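Local structure of aminoglycoside N(3)-acetyltransferase (Streptomyces griseus, 7LAP) at residues A255-E260 / R269-A274; S235-E240 / V281-E286; Y87-W92 / R217-F222. The protein probably transfers an acetyl group to the 3-amino group of aminoglycoside antibiotics, a modification that confers resistance to them. One frame throughout, in Å; residues are numbered along the deposited sequence.

Interaction 1: A255-E260 / R269-A274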
loop_
_atom_site.group_PDB
_atom_site.type_symbol
_atom_site.label_atom_id
_atom_site.label_comp_id
_atom_site.label_asym_id
_atom_site.label_seq_id
_atom_site.Cartn_x
_atom_site.Cartn_y
_atom_site.Cartn_z
ATOM N N ALA B 255 -29.943 -17.895 -11.094
ATOM C CA ALA B 255 -30.011 -19.311 -11.426
ATOM C C ALA B 255 -29.659 -20.220 -10.251
ATOM O O ALA B 255 -29.551 -21.436 -10.447
ATOM C CB ALA B 255 -29.068 -19.616 -12.593
ATOM N N GLY B 256 -29.431 -19.669 -9.056
ATOM C CA GLY B 256 -29.117 -20.467 -7.885
ATOM C C GLY B 256 -27.663 -20.841 -7.699
ATOM O O GLY B 256 -27.374 -21.738 -6.897
ATOM N N ILE B 257 -26.735 -20.202 -8.402
ATOM C CA ILE B 257 -25.310 -20.460 -8.228
ATOM C C ILE B 257 -24.746 -19.338 -7.361
ATOM O O ILE B 257 -24.703 -18.179 -7.785
ATOM C CB ILE B 257 -24.587 -20.542 -9.575
ATOM C CG1 ILE B 257 -25.095 -21.745 -10.372
ATOM C CG2 ILE B 257 -23.104 -20.628 -9.387
ATOM C CD1 ILE B 257 -24.721 -21.707 -11.829
ATOM N N GLY B 258 -24.297 -19.665 -6.162
ATOM C CA GLY B 258 -23.754 -18.655 -5.275
ATOM C C GLY B 258 -24.674 -18.414 -4.082
ATOM O O GLY B 258 -25.900 -18.521 -4.172
ATOM N N ARG B 259 -24.073 -18.114 -2.942
ATOM C CA ARG B 259 -24.819 -17.883 -1.722
ATOM C C ARG B 259 -24.501 -16.469 -1.269
ATOM O O ARG B 259 -23.342 -16.050 -1.304
ATOM C CB ARG B 259 -24.456 -18.927 -0.632
ATOM C CG ARG B 259 -25.002 -18.575 0.772
ATOM C CD ARG B 259 -25.152 -19.803 1.684
ATOM N NE ARG B 259 -25.331 -19.453 3.105
ATOM C CZ ARG B 259 -26.504 -19.167 3.683
ATOM N NH1 ARG B 259 -27.630 -19.189 2.974
ATOM N NH2 ARG B 259 -26.565 -18.876 4.987
ATOM N N GLU B 260 -25.529 -15.731 -0.858
ATOM C CA GLU B 260 -25.368 -14.357 -0.414
ATOM C C GLU B 260 -25.530 -14.265 1.095
ATOM O O GLU B 260 -26.334 -14.979 1.693
ATOM C CB GLU B 260 -26.386 -13.438 -1.097
ATOM C CG GLU B 260 -26.387 -13.608 -2.612
ATOM C CD GLU B 260 -26.844 -12.347 -3.353
ATOM O OE1 GLU B 260 -26.346 -11.234 -3.038
ATOM O OE2 GLU B 260 -27.713 -12.478 -4.245
ATOM N N ARG B 269 -20.830 -12.527 -1.147
ATOM C CA ARG B 269 -21.316 -13.611 -1.987
ATOM C C ARG B 269 -20.233 -14.659 -2.152
ATOM O O ARG B 269 -19.087 -14.328 -2.457
ATOM C CB ARG B 269 -21.735 -13.127 -3.388
ATOM C CG ARG B 269 -23.041 -12.336 -3.395
ATOM C CD ARG B 269 -22.742 -10.886 -3.633
ATOM N NE ARG B 269 -23.926 -10.142 -4.098
ATOM C CZ ARG B 269 -23.880 -8.869 -4.471
ATOM N NH1 ARG B 269 -22.709 -8.230 -4.452
ATOM N NH2 ARG B 269 -24.987 -8.247 -4.863
ATOM N N LEU B 270 -20.618 -15.917 -2.008
ATOM C CA LEU B 270 -19.691 -17.037 -2.073
ATOM C C LEU B 270 -20.170 -17.995 -3.151
ATOM O O LEU B 270 -21.315 -18.459 -3.108
ATOM C CB LEU B 270 -19.599 -17.745 -0.718
ATOM C CG LEU B 270 -18.638 -18.948 -0.696
ATOM C CD1 LEU B 270 -17.210 -18.455 -0.987
ATOM C CD2 LEU B 270 -18.734 -19.632 0.679
ATOM N N PHE B 271 -19.292 -18.275 -4.116
ATOM C CA PHE B 271 -19.563 -19.108 -5.282
ATOM C C PHE B 271 -18.591 -20.275 -5.350
ATOM O O PHE B 271 -17.407 -20.122 -5.044
ATOM C CB PHE B 271 -19.380 -18.329 -6.606
ATOM C CG PHE B 271 -20.180 -17.059 -6.694
ATOM C CD1 PHE B 271 -19.704 -15.872 -6.128
ATOM C CD2 PHE B 271 -21.396 -17.044 -7.377
ATOM C CE1 PHE B 271 -20.437 -14.675 -6.233
ATOM C CE2 PHE B 271 -22.142 -15.860 -7.475
ATOM C CZ PHE B 271 -21.658 -14.672 -6.899
ATOM N N ASP B 272 -19.058 -21.410 -5.874
ATOM C CA ASP B 272 -18.124 -22.437 -6.322
ATOM C C ASP B 272 -17.591 -22.049 -7.705
ATOM O O ASP B 272 -18.371 -21.703 -8.608
ATOM C CB ASP B 272 -18.799 -23.814 -6.352
ATOM C CG ASP B 272 -19.272 -24.279 -4.970
ATOM O OD1 ASP B 272 -18.591 -23.996 -3.963
ATOM O OD2 ASP B 272 -20.335 -24.930 -4.881
ATOM N N ALA B 273 -16.259 -22.123 -7.877
ATOM C CA ALA B 273 -15.620 -21.599 -9.086
ATOM C C ALA B 273 -15.986 -22.401 -10.331
ATOM O O ALA B 273 -16.175 -21.820 -11.403
ATOM C CB ALA B 273 -14.099 -21.577 -8.930
ATOM N N ALA B 274 -16.037 -23.739 -10.237
ATOM C CA ALA B 274 -16.346 -24.526 -11.433
ATOM C C ALA B 274 -17.741 -24.233 -11.991
ATOM O O ALA B 274 -17.847 -23.976 -13.208
ATOM C CB ALA B 274 -16.143 -26.025 -11.151
#
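The F271 ring meets the backbone of I257 and G258 obliquely, with CD2 3.5 Å from G258 CA and CE2 3.5 Å from I257 O. Because G258 has no side chain to stand between them, the ring can lie close against the chain; its phi of 110° separately suits glycine. M252, V249 and L253 of helix 244-254 pack on the same phenyl group. The second flat group, the R269 guanidinium, has the E260 carboxylate at its edge. NE of R269 donates a bent hydrogen bond to OE1 of E260 (2.9 Å) within a salt bridge, meeting the oxygen from above the carboxylate plane; the planes are 37° apart. The side chains run side by side in the same direction: E260 stays extended beyond CG, while R269 is bent at chi2 (108°), which brings NE over to the acid. Between R259 and L270 two backbone bonds close the hydrogen-bonded pair, R259 N to L270 O and L270 N to R259 O, each 2.8 Å. E260 and R269 form the following non-hydrogen-bonded pair. This is the open end of an antiparallel beta hairpin, strands 259-263 and 266-272, which forms one edge of the mixed sheet within this chain.

Interaction 2: S235-E240 / V281-E286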
loop_
_atom_site.group_PDB
_atom_site.type_symbol
_atom_site.label_atom_id
_atom_site.label_comp_id
_atom_site.label_asym_id
_atom_site.label_seq_id
_atom_site.Cartn_x
_atom_site.Cartn_y
_atom_site.Cartn_z
ATOM N N SER B 235 -22.572 -5.297 -26.396
ATOM C CA SER B 235 -23.599 -4.304 -26.719
ATOM C C SER B 235 -25.000 -4.892 -26.791
ATOM O O SER B 235 -25.967 -4.290 -26.317
ATOM C CB SER B 235 -23.272 -3.653 -28.058
ATOM O OG SER B 235 -23.604 -4.549 -29.112
ATOM N N SER B 236 -25.134 -6.057 -27.421
ATOM C CA SER B 236 -26.454 -6.628 -27.645
ATOM C C SER B 236 -27.001 -7.306 -26.399
ATOM O O SER B 236 -28.221 -7.363 -26.216
ATOM C CB SER B 236 -26.401 -7.629 -28.802
ATOM O OG SER B 236 -25.254 -8.454 -28.699
ATOM N N ALA B 237 -26.133 -7.813 -25.531
ATOM C CA ALA B 237 -26.586 -8.593 -24.392
ATOM C C ALA B 237 -26.667 -7.794 -23.103
ATOM O O ALA B 237 -27.222 -8.292 -22.121
ATOM C CB ALA B 237 -25.667 -9.797 -24.184
ATOM N N VAL B 238 -26.139 -6.572 -23.074
ATOM C CA VAL B 238 -25.948 -5.834 -21.836
ATOM C C VAL B 238 -26.472 -4.413 -22.009
ATOM O O VAL B 238 -25.953 -3.664 -22.842
ATOM C CB VAL B 238 -24.467 -5.809 -21.410
ATOM C CG1 VAL B 238 -24.283 -5.047 -20.106
ATOM C CG2 VAL B 238 -23.935 -7.224 -21.273
ATOM N N PRO B 239 -27.490 -3.990 -21.252
ATOM C CA PRO B 239 -27.921 -2.585 -21.311
ATOM C C PRO B 239 -26.729 -1.663 -21.107
ATOM O O PRO B 239 -25.841 -1.939 -20.296
ATOM C CB PRO B 239 -28.924 -2.470 -20.156
ATOM C CG PRO B 239 -29.339 -3.861 -19.849
ATOM C CD PRO B 239 -28.192 -4.742 -20.195
ATOM N N GLU B 240 -26.679 -0.579 -21.871
ATOM C CA GLU B 240 -25.527 0.296 -21.726
ATOM C C GLU B 240 -25.627 1.055 -20.408
ATOM O O GLU B 240 -26.718 1.274 -19.869
ATOM C CB GLU B 240 -25.393 1.248 -22.916
ATOM C CG GLU B 240 -24.025 1.953 -22.964
ATOM C CD GLU B 240 -22.984 1.214 -23.810
ATOM O OE1 GLU B 240 -21.770 1.441 -23.590
ATOM O OE2 GLU B 240 -23.372 0.417 -24.692
ATOM N N VAL B 281 -19.303 -19.136 -19.291
ATOM C CA VAL B 281 -18.999 -19.413 -20.687
ATOM C C VAL B 281 -20.279 -19.703 -21.454
ATOM O O VAL B 281 -20.454 -19.250 -22.589
ATOM C CB VAL B 281 -17.982 -20.560 -20.791
ATOM C CG1 VAL B 281 -16.629 -20.101 -20.317
ATOM C CG2 VAL B 281 -18.419 -21.709 -19.961
ATOM N N ARG B 282 -21.215 -20.421 -20.832
ATOM C CA ARG B 282 -22.488 -20.682 -21.491
ATOM C C ARG B 282 -23.276 -19.391 -21.685
ATOM O O ARG B 282 -23.940 -19.200 -22.710
ATOM C CB ARG B 282 -23.300 -21.701 -20.695
ATOM C CG ARG B 282 -24.700 -21.935 -21.257
ATOM C CD ARG B 282 -25.264 -23.251 -20.763
ATOM N NE ARG B 282 -25.088 -23.321 -19.318
ATOM C CZ ARG B 282 -25.901 -22.744 -18.436
ATOM N NH1 ARG B 282 -26.981 -22.082 -18.852
ATOM N NH2 ARG B 282 -25.642 -22.841 -17.135
ATOM N N TRP B 283 -23.192 -18.477 -20.722
ATOM C CA TRP B 283 -23.830 -17.178 -20.896
ATOM C C TRP B 283 -23.262 -16.456 -22.112
ATOM O O TRP B 283 -24.008 -15.956 -22.961
ATOM C CB TRP B 283 -23.649 -16.342 -19.631
ATOM C CG TRP B 283 -24.476 -15.089 -19.624
ATOM C CD1 TRP B 283 -25.705 -14.914 -19.053
ATOM C CD2 TRP B 283 -24.127 -13.838 -20.225
ATOM N NE1 TRP B 283 -26.144 -13.629 -19.269
ATOM C CE2 TRP B 283 -25.190 -12.948 -19.981
ATOM C CE3 TRP B 283 -23.013 -13.383 -20.943
ATOM C CZ2 TRP B 283 -25.178 -11.630 -20.436
ATOM C CZ3 TRP B 283 -22.998 -12.078 -21.388
ATOM C CH2 TRP B 283 -24.073 -11.213 -21.131
ATOM N N ILE B 284 -21.935 -16.411 -22.222
ATOM C CA ILE B 284 -21.305 -15.662 -23.301
ATOM C C ILE B 284 -21.598 -16.306 -24.644
ATOM O O ILE B 284 -21.873 -15.618 -25.633
ATOM C CB ILE B 284 -19.791 -15.548 -23.050
ATOM C CG1 ILE B 284 -19.531 -14.692 -21.810
ATOM C CG2 ILE B 284 -19.096 -14.995 -24.285
ATOM C CD1 ILE B 284 -18.072 -14.670 -21.395
ATOM N N GLU B 285 -21.548 -17.635 -24.704
ATOM C CA GLU B 285 -21.749 -18.307 -25.979
ATOM C C GLU B 285 -23.201 -18.239 -26.423
ATOM O O GLU B 285 -23.480 -18.134 -27.627
ATOM C CB GLU B 285 -21.267 -19.747 -25.873
ATOM C CG GLU B 285 -19.749 -19.803 -25.744
ATOM C CD GLU B 285 -19.213 -21.208 -25.616
ATOM O OE1 GLU B 285 -20.013 -22.111 -25.289
ATOM O OE2 GLU B 285 -17.992 -21.409 -25.844
ATOM N N GLU B 286 -24.139 -18.271 -25.478
ATOM C CA GLU B 286 -25.535 -18.208 -25.891
ATOM C C GLU B 286 -25.936 -16.793 -26.281
ATOM O O GLU B 286 -26.610 -16.601 -27.295
ATOM C CB GLU B 286 -26.440 -18.762 -24.792
ATOM C CG GLU B 286 -26.258 -20.262 -24.629
ATOM C CD GLU B 286 -27.077 -20.861 -23.499
ATOM O OE1 GLU B 286 -27.529 -20.107 -22.605
ATOM O OE2 GLU B 286 -27.255 -22.100 -23.505
#
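A237 and V238 of the loop meet W283 of the helix, although the nearest CA atoms, those of A237 and I284, are 8.9 Å apart. From S235 to A237 the loop has helical backbone angles without the regular bonds, and at V238 it opens into an extended conformation. Residues 281-286 are regular helix, with E285 N bonded to V281 O and E286 N to R282 O. The backbones are thus too distant to pair, and the indole of W283 makes the connection. Its CG lies anti to the backbone N (chi1 -170°), and the six-membered ring reaches forward so that the single atom CH2 makes both contacts. The methyl of A237, directed at the helix, approaches CH2 obliquely, with CB 3.7 Å away. V238 comes in at the ring edge, near its plane, CG2 lying 4.0 Å from CH2, and the two side chains cross at about a right angle. This is apolar packing of a long connection, which leads from strand 216-225 to helix 244-254, against the C-terminal helix 273-289. V247, I248 and S251 of helix 244-254 also touch W283, and V247 touches V238 as well, so the indole sits where the loop and two helices come together. One turn further along its own helix, H287 stacks on W283 and also touches A237.

Interaction 3: Y87-W92 / R217-F222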
loop_
_atom_site.group_PDB
_atom_site.type_symbol
_atom_site.label_atom_id
_atom_site.label_comp_id
_atom_site.label_asym_id
_atom_site.label_seq_id
_atom_site.Cartn_x
_atom_site.Cartn_y
_atom_site.Cartn_z
ATOM N N TYR B 87 -0.087 0.105 -21.662
ATOM C CA TYR B 87 -0.160 -0.710 -22.875
ATOM C C TYR B 87 0.219 0.098 -24.102
ATOM O O TYR B 87 0.930 -0.391 -24.985
ATOM C CB TYR B 87 -1.568 -1.258 -23.076
ATOM C CG TYR B 87 -1.957 -2.435 -22.219
ATOM C CD1 TYR B 87 -1.102 -2.950 -21.254
ATOM C CD2 TYR B 87 -3.207 -3.025 -22.375
ATOM C CE1 TYR B 87 -1.485 -4.034 -20.466
ATOM C CE2 TYR B 87 -3.603 -4.091 -21.600
ATOM C CZ TYR B 87 -2.744 -4.598 -20.646
ATOM O OH TYR B 87 -3.170 -5.674 -19.890
ATOM N N ASP B 88 -0.251 1.343 -24.158
ATOM C CA ASP B 88 -0.148 2.227 -25.307
ATOM C C ASP B 88 1.068 3.137 -25.257
ATOM O O ASP B 88 1.078 4.162 -25.946
ATOM C CB ASP B 88 -1.398 3.100 -25.390
ATOM C CG ASP B 88 -1.615 3.914 -24.117
ATOM O OD1 ASP B 88 -1.920 3.317 -23.057
ATOM O OD2 ASP B 88 -1.446 5.152 -24.169
ATOM N N PHE B 89 2.086 2.813 -24.452
ATOM C CA PHE B 89 3.195 3.756 -24.296
ATOM C C PHE B 89 3.987 3.936 -25.582
ATOM O O PHE B 89 4.910 4.756 -25.612
ATOM C CB PHE B 89 4.132 3.324 -23.159
ATOM C CG PHE B 89 5.107 2.245 -23.541
ATOM C CD1 PHE B 89 4.768 0.907 -23.390
ATOM C CD2 PHE B 89 6.369 2.568 -24.026
ATOM C CE1 PHE B 89 5.655 -0.090 -23.734
ATOM C CE2 PHE B 89 7.262 1.585 -24.374
ATOM C CZ PHE B 89 6.909 0.248 -24.229
ATOM N N THR B 90 3.658 3.178 -26.626
ATOM C CA THR B 90 4.227 3.338 -27.953
ATOM C C THR B 90 3.441 4.339 -28.804
ATOM O O THR B 90 3.577 4.349 -30.033
ATOM C CB THR B 90 4.307 1.971 -28.640
ATOM O OG1 THR B 90 3.042 1.300 -28.524
ATOM C CG2 THR B 90 5.385 1.114 -27.977
ATOM N N ASP B 91 2.618 5.176 -28.173
ATOM C CA ASP B 91 1.915 6.257 -28.850
ATOM C C ASP B 91 2.402 7.625 -28.384
ATOM O O ASP B 91 1.789 8.644 -28.728
ATOM C CB ASP B 91 0.405 6.119 -28.633
ATOM C CG ASP B 91 -0.184 4.891 -29.325
ATOM O OD1 ASP B 91 0.500 4.279 -30.178
ATOM O OD2 ASP B 91 -1.348 4.546 -29.018
ATOM N N TRP B 92 3.504 7.668 -27.601
ATOM C CA TRP B 92 4.115 8.863 -27.033
ATOM C C TRP B 92 5.158 9.436 -27.978
ATOM O O TRP B 92 5.595 8.761 -28.915
ATOM C CB TRP B 92 4.789 8.529 -25.704
ATOM C CG TRP B 92 3.872 8.105 -24.617
ATOM C CD1 TRP B 92 2.512 8.013 -24.669
ATOM C CD2 TRP B 92 4.254 7.719 -23.295
ATOM N NE1 TRP B 92 2.023 7.582 -23.458
ATOM C CE2 TRP B 92 3.073 7.400 -22.597
ATOM C CE3 TRP B 92 5.482 7.609 -22.636
ATOM C CZ2 TRP B 92 3.084 6.973 -21.278
ATOM C CZ3 TRP B 92 5.488 7.188 -21.324
ATOM C CH2 TRP B 92 4.298 6.875 -20.659
ATOM N N ARG B 217 17.082 -8.031 -17.068
ATOM C CA ARG B 217 15.829 -7.425 -17.489
ATOM C C ARG B 217 15.704 -7.515 -19.000
ATOM O O ARG B 217 16.600 -7.103 -19.732
ATOM C CB ARG B 217 15.757 -5.970 -17.023
ATOM C CG ARG B 217 14.897 -5.018 -17.835
ATOM C CD ARG B 217 15.289 -3.607 -17.393
ATOM N NE ARG B 217 14.364 -2.554 -17.803
ATOM C CZ ARG B 217 14.371 -1.986 -19.002
ATOM N NH1 ARG B 217 15.244 -2.396 -19.918
ATOM N NH2 ARG B 217 13.499 -1.024 -19.297
ATOM N N VAL B 218 14.584 -8.052 -19.462
ATOM C CA VAL B 218 14.291 -8.161 -20.879
ATOM C C VAL B 218 12.841 -7.768 -21.081
ATOM O O VAL B 218 11.986 -8.013 -20.222
ATOM C CB VAL B 218 14.541 -9.593 -21.417
ATOM C CG1 VAL B 218 15.967 -10.045 -21.134
ATOM C CG2 VAL B 218 13.560 -10.542 -20.793
ATOM N N TRP B 219 12.570 -7.145 -22.223
ATOM C CA TRP B 219 11.197 -6.900 -22.637
ATOM C C TRP B 219 10.617 -8.169 -23.245
ATOM O O TRP B 219 11.343 -9.010 -23.786
ATOM C CB TRP B 219 11.134 -5.743 -23.640
ATOM C CG TRP B 219 11.337 -4.432 -22.959
ATOM C CD1 TRP B 219 12.528 -3.891 -22.577
ATOM C CD2 TRP B 219 10.315 -3.537 -22.483
ATOM N NE1 TRP B 219 12.314 -2.707 -21.921
ATOM C CE2 TRP B 219 10.966 -2.463 -21.852
ATOM C CE3 TRP B 219 8.921 -3.531 -22.553
ATOM C CZ2 TRP B 219 10.264 -1.381 -21.288
ATOM C CZ3 TRP B 219 8.224 -2.469 -21.989
ATOM C CH2 TRP B 219 8.896 -1.407 -21.365
ATOM N N ARG B 220 9.300 -8.326 -23.111
ATOM C CA ARG B 220 8.588 -9.447 -23.702
ATOM C C ARG B 220 7.267 -8.938 -24.252
ATOM O O ARG B 220 6.660 -8.031 -23.680
ATOM C CB ARG B 220 8.334 -10.581 -22.680
ATOM C CG ARG B 220 7.898 -11.879 -23.321
ATOM C CD ARG B 220 7.819 -13.061 -22.363
ATOM N NE ARG B 220 7.464 -14.295 -23.078
ATOM C CZ ARG B 220 6.309 -14.522 -23.717
ATOM N NH1 ARG B 220 5.319 -13.622 -23.713
ATOM N NH2 ARG B 220 6.122 -15.684 -24.346
ATOM N N THR B 221 6.831 -9.515 -25.361
ATOM C CA THR B 221 5.519 -9.233 -25.930
ATOM C C THR B 221 4.528 -10.268 -25.417
ATOM O O THR B 221 4.840 -11.462 -25.364
ATOM C CB THR B 221 5.578 -9.264 -27.464
ATOM O OG1 THR B 221 6.364 -8.163 -27.928
ATOM C CG2 THR B 221 4.194 -9.169 -28.062
ATOM N N PHE B 222 3.344 -9.807 -25.032
ATOM C CA PHE B 222 2.319 -10.636 -24.423
ATOM C C PHE B 222 1.036 -10.550 -25.227
ATOM O O PHE B 222 0.681 -9.480 -25.738
ATOM C CB PHE B 222 2.017 -10.195 -22.980
ATOM C CG PHE B 222 3.186 -10.322 -22.068
ATOM C CD1 PHE B 222 4.103 -9.284 -21.954
ATOM C CD2 PHE B 222 3.405 -11.505 -21.363
ATOM C CE1 PHE B 222 5.205 -9.399 -21.119
ATOM C CE2 PHE B 222 4.504 -11.630 -20.518
ATOM C CZ PHE B 222 5.413 -10.574 -20.395
#
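F89 and W219 come from opposite directions, and their rings meet obliquely through F89 CZ and CE1 and W219 CZ3 and CH2. CZ of F89 lies 3.8 Å from CZ3 and 3.9 Å from CH2 of W219, while CE1 of F89 is 3.9 Å from that same CZ3. The planes are inclined at 37° and the centroids of the phenyl and the six-membered ring are 5.5 Å apart. F89 gets there with CG placed between its backbone N and carbonyl carbon (chi1 80°). The methyl CG2 of T90 rests on one face of the phenyl, 4.0 Å above the plane and offset toward the rim. Helix 94-103 adds V100 and R101, which pack on F89, and the carbonyl oxygen of R101 accepts a hydrogen bond from NE1 of W219. The same helix therefore touches one ring and fixes the polar edge of the other. P85 and P210 also pack on W219. Farther out, W92 meets Y53 of the second subunit edge-to-face, placing this loop near the dimer contact. The F89-W219 aromatic pair joins the loop before helix 94-103 to the antiparallel two-stranded sheet of strands 204-213 and 216-225.

How the interactions relate
From the N terminus, the first segment met is 87-92, and interaction 3 closes a long loop when strand 216-225 returns to it. It is complete before either other contact begins. Residues 235-240 then open interaction 2, which closes at 281-286 in the C-terminal helix. Within that span lies the whole of interaction 1, between 255-260 and 269-274. Interactions 1 and 2 both use helix 273-289 but do not touch. Interaction 3 lies across the chain's centre from interaction 1. Interaction 3 ties the loop before helix 94-103 to the two-stranded sheet, interaction 1 pairs the hairpin strands at one edge of the mixed sheet, and interaction 2 holds the loop before helix 244-254 to the C-terminal helix.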